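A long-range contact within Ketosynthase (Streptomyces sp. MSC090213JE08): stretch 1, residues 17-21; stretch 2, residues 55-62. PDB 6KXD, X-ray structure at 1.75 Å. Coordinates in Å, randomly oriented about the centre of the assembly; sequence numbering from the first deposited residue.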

# COMPACT_ATOMS: atom_id res chain seq x y z
N VAL A 17 -5.67 -17.83 7.26
CA VAL A 17 -6.17 -16.99 8.36
C VAL A 17 -5.33 -17.21 9.62
O VAL A 17 -5.22 -18.35 10.10
CB VAL A 17 -7.65 -17.29 8.68
CG1 VAL A 17 -8.13 -16.42 9.84
CG2 VAL A 17 -8.56 -17.15 7.48
N ILE A 18 -4.82 -16.10 10.15
CA ILE A 18 -4.26 -15.92 11.45
C ILE A 18 -5.09 -14.83 12.12
O ILE A 18 -4.97 -13.69 11.74
CB ILE A 18 -2.80 -15.44 11.41
CG1 ILE A 18 -1.86 -16.40 10.68
CG2 ILE A 18 -2.33 -15.15 12.82
CD1 ILE A 18 -1.40 -17.55 11.53
N SER A 19 -5.90 -15.17 13.12
CA SER A 19 -6.82 -14.17 13.66
C SER A 19 -6.99 -14.40 15.16
O SER A 19 -6.66 -15.49 15.68
CB SER A 19 -8.15 -14.22 12.95
OG SER A 19 -9.05 -15.11 13.59
N SER A 20 -7.56 -13.38 15.79
CA SER A 20 -7.84 -13.34 17.20
C SER A 20 -8.94 -14.34 17.56
O SER A 20 -9.08 -14.59 18.74
CB SER A 20 -8.18 -11.93 17.64
OG SER A 20 -9.38 -11.51 17.02
N ILE A 21 -9.70 -14.88 16.58
CA ILE A 21 -10.79 -15.82 16.81
C ILE A 21 -10.53 -17.17 16.14
O ILE A 21 -11.48 -17.98 15.97
CB ILE A 21 -12.16 -15.26 16.38
CG1 ILE A 21 -12.33 -15.16 14.86
CG2 ILE A 21 -12.39 -13.93 17.08
CD1 ILE A 21 -13.72 -14.80 14.42
N ALA A 55 -7.02 -5.79 23.90
CA ALA A 55 -6.91 -5.71 22.45
C ALA A 55 -7.30 -7.09 21.95
O ALA A 55 -7.58 -7.96 22.77
CB ALA A 55 -5.51 -5.34 22.05
N CYS A 56 -7.31 -7.28 20.64
CA CYS A 56 -7.69 -8.54 20.08
C CYS A 56 -6.46 -9.17 19.44
O CYS A 56 -6.37 -9.25 18.20
CB CYS A 56 -8.80 -8.41 19.05
SG CYS A 56 -10.37 -7.89 19.79
N GLU A 57 -5.54 -9.60 20.29
CA GLU A 57 -4.32 -10.22 19.84
C GLU A 57 -4.60 -11.63 19.34
O GLU A 57 -5.63 -12.27 19.67
CB GLU A 57 -3.28 -10.32 20.95
CG GLU A 57 -2.56 -9.03 21.20
CD GLU A 57 -1.56 -9.15 22.33
OE1 GLU A 57 -1.37 -10.29 22.81
OE2 GLU A 57 -0.96 -8.13 22.70
N VAL A 58 -3.67 -12.11 18.50
CA VAL A 58 -3.60 -13.49 18.17
C VAL A 58 -2.93 -14.15 19.37
O VAL A 58 -1.83 -13.76 19.79
CB VAL A 58 -2.85 -13.76 16.86
CG1 VAL A 58 -2.53 -15.24 16.68
CG2 VAL A 58 -3.65 -13.27 15.66
N PRO A 59 -3.61 -15.10 20.02
CA PRO A 59 -3.17 -15.57 21.34
C PRO A 59 -1.91 -16.46 21.34
O PRO A 59 -1.00 -16.22 22.16
CB PRO A 59 -4.43 -16.33 21.81
CG PRO A 59 -5.04 -16.86 20.57
CD PRO A 59 -4.84 -15.76 19.55
N ASP A 60 -1.85 -17.43 20.42
CA ASP A 60 -0.90 -18.53 20.56
C ASP A 60 -0.27 -18.86 19.20
O ASP A 60 -0.26 -20.02 18.77
CB ASP A 60 -1.57 -19.75 21.20
CG ASP A 60 -1.69 -19.67 22.72
OD1 ASP A 60 -0.74 -19.18 23.37
OD2 ASP A 60 -2.75 -20.08 23.24
N PHE A 61 0.33 -17.84 18.59
CA PHE A 61 0.93 -17.94 17.29
C PHE A 61 2.23 -18.76 17.34
O PHE A 61 3.15 -18.42 18.07
CB PHE A 61 1.24 -16.54 16.77
CG PHE A 61 1.95 -16.51 15.45
CD1 PHE A 61 1.38 -17.12 14.34
CD2 PHE A 61 3.13 -15.81 15.30
CE1 PHE A 61 2.02 -17.09 13.11
CE2 PHE A 61 3.77 -15.78 14.07
CZ PHE A 61 3.20 -16.41 12.99
N GLU A 62 2.31 -19.79 16.50
CA GLU A 62 3.52 -20.63 16.40
C GLU A 62 4.04 -20.56 14.98
O GLU A 62 3.55 -21.28 14.10
CB GLU A 62 3.20 -22.07 16.80
CG GLU A 62 3.07 -22.25 18.30
CD GLU A 62 2.55 -23.63 18.70
OE1 GLU A 62 2.33 -23.84 19.91
OE2 GLU A 62 2.37 -24.48 17.79
O HOH W 1 -7.88 -9.13 15.99

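A strand that includes Val17 and Ile18 leads into Ser20, facing a segment, Cys56 to Phe61, with no regular secondary structure. Their end-to-end directions lie 139° apart, so the two run roughly against each other, and the backbones come nearest at Ser20 and Val58, whose CA atoms are 4.4 Å apart. No direct hydrogen bond crosses between them. A CA-H...O contact joins Ser20 CA and Glu57 O at 3.5 Å, with an angle of 129° at the hydrogen.

Packing does most of the work. Ile18 points its CA-to-CB bond toward the other stretch, and its closest contacts to two neighbours are made by different atoms: CG2 lies 3.7 Å from Val58 CG2, while CD1 lies 3.8 Å from Phe61 CE1, approaching the ring obliquely. With chi1 and chi2 both m, one branched side chain thus serves two neighbours. The CA-to-CB bond of Phe61 points sideways, but the end of its side chain comes nearer; chi1 is t. Val58 also uses CG2 against the backbone, 3.6 Å from Ser19 C; a compact beta-branched residue suits this close passage.

Ser20 shows the value of a small side chain where backbones crowd. Its CB sits 3.3 Å from both Cys56 O and Glu57 O, and its OG lies 3.0 Å from the O of a bound water. The same water donates to Cys56 O at 2.7 Å, making a bridge where no direct bond forms. The CA-to-CB bonds of Ser19 and Glu57 point away. Ser19 OG accepts from Ile21 N at 3.1 Å and also bonds just beyond the stretches; the Glu57 carboxylate is satisfied elsewhere in the structure. The rule is modest: 281 Å² buried, summed over both stretches, with Ser20 and Ile18 covered most on one side and Val58 on the other, apolar side chains in contact, and exposed Pro59 at the margin, its CD 4.3 Å from Ser19 O.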